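Local coordinates for subtilisin-like serine protease (Fervidobacterium pennivorans, PDB 1R6V), which degrades keratin into peptides as a subtilisin-like serine protease, allowing its bacterium to grow on native feathers, at residues Met264-Gly269 against Glu279-Ala284; Trp271-Thr276 against Ala308-Val313. The protein carries 1 engineered substitution. One frame throughout, in Å; residues are numbered along the deposited sequence.

How the contacts relate
From the N terminus the chain meets the first segment of contact 1 on strand 263-269, then that of contact 2 in 271-276, where helix 275-286 begins. Contact 1 closes first, a short loop in which the helix folds back over its own strand through 279-284. Contact 2 closes later, once the chain has run through strand 290-294 and reached the loop 308-313. The segments therefore alternate, and the two loops cross. Both contacts use helix 275-286: contact 1 fastens its body to the central sheet, contact 2 joins its N-terminal approach to the loop ahead of strand 314-322. They touch where Phe-281 CD2 packs 3.7 Å from Val-313 CG1.

Contact 1: Met264-Gly269 against Glu279-Ala284; sequences MNHSWG and EAFDYA
Strand residues Met-264 to His-266 and helix residues Phe-281 to Ala-284 face each other across a gap set by side chains, the closest CA atoms, of Met-264 and Ala-284, being 9.3 Å apart. They are the first strand and the helix of a beta-alpha-beta unit in the subtilisin-like catalytic domain, completed by strand 290-294 alongside in parallel. Between the segments the contact is made by side chains alone.

Phe-281 does most of the reaching. Its ring arrives opposite the His-266 ring, the planes inclined at 41°. The CZ tip sits over the centre of the imidazole face, 3.6 Å from His-266 NE2. At its own edge the phenyl ring meets Trp-268, where CE1 lies 4.5 Å from Trp-268 CZ2. At the start of the strand segment, Met-264, extended beyond CG, brings CE to 4.1 Å from Ala-284 CB. Met-291 of the neighbouring strand and Ile-253 of helix 246-258 also pack on Phe-281.

The Trp-268 side chain lies about 6 Å from that of Asp-162, assigned to the charge relay system. With CG beside its backbone N (chi1 -58°), His-266 sends its imidazole toward the helix and Phe-281. In the plane of that ring, ND1 takes a hydrogen bond from the indole: Trp-268 NE1 donates to His-266 ND1 over 3.0 Å, at 154°.

Contact 2: Trp271-Thr276 against Ala308-Val313; sequences WGYSYT and AGYPGV
Tyr-310 reaches from its loop to the backbone of Ser-274, which is the N-cap of helix 275-286 in this subtilisin-like catalytic domain. The loop 308-313 leads into strand 314-322 and turns through a type II beta turn from Tyr-310 to Val-313. Nearest in backbone are Tyr-273 and Gly-309, with CA atoms 8.8 Å apart, so the long tyrosine side chain has to bridge the gap.

From CB, the chain sets CG beside the backbone N, opposite the carbonyl carbon (chi1 -69°), and the ring extends toward 271-276. CE2 is the first ring atom to meet the facing segment: it stands over one face of Tyr-273, toward the rim, 4.0 Å from Tyr-273 CE1. The pair is a T-shaped stack, the edge of Tyr-310 directed at the face of Tyr-273 with planes at 79°. Next along, CZ lies 3.6 Å from Ser-274 O. At the tip, OH accepts a hydrogen bond from Ser-274 N over 3.1 Å, with an angle of 142° at the hydrogen. The same OH lies 2.7 Å from Ser-274 O and comes within 3.6 Å of Ser-274 CB. A phenylalanine here would probably leave the Ser-274 N-H, in a buried residue, without this acceptor. Met-277 and Lys-278 of the helix also touch the Tyr-310 side chain, and Tyr-306 meets its ring.

Beyond the ring pair, Tyr-273 OH bonds to Lys-481 N in the strand 478-481, while Pro-311 packs on Tyr-478 and Phe-490, so both segments also face the neighbouring beta-sandwich. Ser-274 OG turns instead to the helix, where it caps Met-277 N.

Contact 1: Met264-Gly269 against Glu279-Ala284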
# COMPACT_ATOMS: atom_id res chain seq x y z
N MET A 264 13.17 9.73 0.20
CA MET A 264 13.05 9.02 -1.09
C MET A 264 12.00 9.70 -1.95
O MET A 264 11.01 10.20 -1.43
CB MET A 264 12.58 7.57 -0.87
CG MET A 264 13.45 6.77 0.10
SD MET A 264 13.29 4.94 -0.14
CE MET A 264 13.86 4.36 1.50
N ASN A 265 12.23 9.68 -3.26
CA ASN A 265 11.30 10.29 -4.21
C ASN A 265 10.63 9.16 -4.99
O ASN A 265 11.31 8.30 -5.54
CB ASN A 265 12.06 11.22 -5.16
CG ASN A 265 11.13 11.91 -6.15
OD1 ASN A 265 10.86 11.39 -7.24
ND2 ASN A 265 10.62 13.07 -5.76
N HIS A 266 9.29 9.14 -5.00
CA HIS A 266 8.51 8.11 -5.70
C HIS A 266 7.47 8.71 -6.64
O HIS A 266 6.67 9.55 -6.21
CB HIS A 266 7.70 7.26 -4.72
CG HIS A 266 8.51 6.56 -3.68
ND1 HIS A 266 9.02 5.28 -3.87
CD2 HIS A 266 8.91 6.95 -2.45
CE1 HIS A 266 9.69 4.93 -2.79
NE2 HIS A 266 9.64 5.92 -1.91
N SER A 267 7.44 8.29 -7.89
CA SER A 267 6.39 8.77 -8.80
C SER A 267 5.91 7.58 -9.61
O SER A 267 6.10 7.51 -10.83
CB SER A 267 6.92 9.87 -9.71
OG SER A 267 7.14 11.05 -8.94
N TRP A 268 5.30 6.64 -8.90
CA TRP A 268 4.75 5.42 -9.48
C TRP A 268 3.60 4.94 -8.61
O TRP A 268 3.40 5.42 -7.49
CB TRP A 268 5.83 4.34 -9.54
CG TRP A 268 6.45 4.02 -8.17
CD1 TRP A 268 7.44 4.72 -7.53
CD2 TRP A 268 6.07 2.96 -7.28
NE1 TRP A 268 7.71 4.14 -6.29
CE2 TRP A 268 6.88 3.07 -6.12
CE3 TRP A 268 5.13 1.92 -7.35
CZ2 TRP A 268 6.77 2.18 -5.05
CZ3 TRP A 268 5.02 1.04 -6.29
CH2 TRP A 268 5.84 1.18 -5.15
N GLY A 269 2.83 3.99 -9.13
CA GLY A 269 1.75 3.48 -8.33
C GLY A 269 0.82 2.52 -9.03
O GLY A 269 0.98 2.25 -10.22
N GLU A 279 4.45 -2.45 4.65
CA GLU A 279 5.53 -2.78 5.58
C GLU A 279 6.84 -2.10 5.22
O GLU A 279 7.58 -1.63 6.08
CB GLU A 279 5.77 -4.29 5.63
CG GLU A 279 4.78 -5.07 6.44
CD GLU A 279 4.78 -4.68 7.91
OE1 GLU A 279 5.78 -4.88 8.62
OE2 GLU A 279 3.75 -4.16 8.35
N ALA A 280 7.15 -2.04 3.92
CA ALA A 280 8.38 -1.41 3.48
C ALA A 280 8.36 0.10 3.73
O ALA A 280 9.35 0.69 4.17
CB ALA A 280 8.60 -1.70 2.01
N PHE A 281 7.24 0.74 3.41
CA PHE A 281 7.12 2.16 3.64
C PHE A 281 7.18 2.48 5.12
O PHE A 281 7.83 3.45 5.52
CB PHE A 281 5.82 2.71 3.05
CG PHE A 281 6.01 3.28 1.68
CD1 PHE A 281 6.36 2.47 0.61
CD2 PHE A 281 5.90 4.65 1.48
CE1 PHE A 281 6.62 3.02 -0.67
CE2 PHE A 281 6.15 5.22 0.21
CZ PHE A 281 6.51 4.40 -0.86
N ASP A 282 6.54 1.65 5.94
CA ASP A 282 6.53 1.87 7.38
C ASP A 282 7.93 1.61 7.97
O ASP A 282 8.33 2.25 8.94
CB ASP A 282 5.47 0.98 8.05
CG ASP A 282 4.04 1.41 7.70
OD1 ASP A 282 3.88 2.49 7.06
OD2 ASP A 282 3.08 0.69 8.06
N TYR A 283 8.66 0.66 7.38
CA TYR A 283 10.02 0.35 7.81
C TYR A 283 10.90 1.59 7.59
O TYR A 283 11.66 2.02 8.46
CB TYR A 283 10.60 -0.78 6.96
CG TYR A 283 12.03 -1.17 7.26
CD1 TYR A 283 12.32 -2.12 8.25
CD2 TYR A 283 13.09 -0.66 6.51
CE1 TYR A 283 13.63 -2.55 8.46
CE2 TYR A 283 14.40 -1.08 6.71
CZ TYR A 283 14.66 -2.03 7.69
OH TYR A 283 15.95 -2.46 7.91
N ALA A 284 10.79 2.16 6.40
CA ALA A 284 11.58 3.33 6.12
C ALA A 284 11.23 4.49 7.07
O ALA A 284 12.12 5.13 7.63
CB ALA A 284 11.36 3.76 4.64

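Contact 2: Trp271-Thr276 against Ala308-Val313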
# COMPACT_ATOMS: atom_id res chain seq x y z
N TRP A 271 -3.36 0.30 -8.31
CA TRP A 271 -4.56 0.07 -7.52
C TRP A 271 -4.38 -0.82 -6.28
O TRP A 271 -4.96 -0.58 -5.21
CB TRP A 271 -5.65 -0.54 -8.42
CG TRP A 271 -6.77 -1.19 -7.65
CD1 TRP A 271 -7.87 -0.58 -7.13
CD2 TRP A 271 -6.86 -2.58 -7.26
NE1 TRP A 271 -8.64 -1.49 -6.44
CE2 TRP A 271 -8.05 -2.72 -6.50
CE3 TRP A 271 -6.06 -3.70 -7.48
CZ2 TRP A 271 -8.44 -3.94 -5.95
CZ3 TRP A 271 -6.45 -4.92 -6.93
CH2 TRP A 271 -7.63 -5.03 -6.17
N GLY A 272 -3.55 -1.85 -6.41
CA GLY A 272 -3.39 -2.81 -5.34
C GLY A 272 -2.88 -2.39 -3.98
O GLY A 272 -1.82 -1.78 -3.88
N TYR A 273 -3.64 -2.71 -2.92
CA TYR A 273 -3.21 -2.41 -1.55
C TYR A 273 -2.29 -3.57 -1.23
O TYR A 273 -2.73 -4.72 -1.15
CB TYR A 273 -4.38 -2.45 -0.57
CG TYR A 273 -4.01 -2.03 0.84
CD1 TYR A 273 -4.26 -0.73 1.28
CD2 TYR A 273 -3.45 -2.94 1.75
CE1 TYR A 273 -3.97 -0.35 2.58
CE2 TYR A 273 -3.17 -2.56 3.06
CZ TYR A 273 -3.44 -1.26 3.47
OH TYR A 273 -3.20 -0.88 4.77
N SER A 274 -1.02 -3.28 -1.02
CA SER A 274 -0.04 -4.33 -0.73
C SER A 274 0.40 -4.28 0.71
O SER A 274 0.83 -3.23 1.19
CB SER A 274 1.18 -4.15 -1.65
OG SER A 274 2.30 -4.91 -1.22
N TYR A 275 0.28 -5.40 1.42
CA TYR A 275 0.73 -5.41 2.80
C TYR A 275 2.24 -5.34 2.85
O TYR A 275 2.84 -4.80 3.80
CB TYR A 275 0.24 -6.66 3.53
CG TYR A 275 -1.21 -6.54 3.92
CD1 TYR A 275 -2.22 -6.88 3.03
CD2 TYR A 275 -1.57 -6.07 5.19
CE1 TYR A 275 -3.56 -6.76 3.39
CE2 TYR A 275 -2.91 -5.94 5.55
CZ TYR A 275 -3.89 -6.30 4.65
OH TYR A 275 -5.21 -6.23 5.01
N THR A 276 2.87 -5.92 1.84
CA THR A 276 4.32 -5.90 1.75
C THR A 276 4.83 -4.48 1.54
O THR A 276 5.77 -4.04 2.22
CB THR A 276 4.81 -6.78 0.59
OG1 THR A 276 4.47 -8.13 0.88
CG2 THR A 276 6.35 -6.68 0.42
N ALA A 308 0.98 6.10 -2.89
CA ALA A 308 0.50 7.44 -2.50
C ALA A 308 -0.52 7.42 -1.36
O ALA A 308 -0.53 8.31 -0.51
CB ALA A 308 -0.10 8.16 -3.73
N GLY A 309 -1.38 6.39 -1.35
CA GLY A 309 -2.42 6.28 -0.34
C GLY A 309 -2.03 5.77 1.03
O GLY A 309 -2.88 5.71 1.92
N TYR A 310 -0.77 5.38 1.24
CA TYR A 310 -0.38 4.90 2.58
C TYR A 310 -0.23 6.09 3.52
O TYR A 310 0.35 7.12 3.16
CB TYR A 310 0.95 4.14 2.51
CG TYR A 310 0.85 2.80 1.80
CD1 TYR A 310 1.81 2.43 0.86
CD2 TYR A 310 -0.19 1.91 2.07
CE1 TYR A 310 1.75 1.19 0.20
CE2 TYR A 310 -0.26 0.67 1.42
CZ TYR A 310 0.72 0.33 0.49
OH TYR A 310 0.67 -0.89 -0.14
N PRO A 311 -0.75 5.98 4.76
CA PRO A 311 -0.63 7.10 5.69
C PRO A 311 0.80 7.44 6.04
O PRO A 311 1.63 6.54 6.23
CB PRO A 311 -1.45 6.65 6.90
CG PRO A 311 -1.35 5.13 6.85
CD PRO A 311 -1.52 4.87 5.36
N GLY A 312 1.10 8.73 6.10
CA GLY A 312 2.42 9.18 6.47
C GLY A 312 3.29 9.75 5.36
O GLY A 312 4.23 10.51 5.64
N VAL A 313 3.01 9.37 4.12
CA VAL A 313 3.80 9.88 3.01
C VAL A 313 3.44 11.33 2.75
O VAL A 313 2.40 11.81 3.22
CB VAL A 313 3.56 9.09 1.70
CG1 VAL A 313 3.79 7.61 1.94
CG2 VAL A 313 2.18 9.35 1.17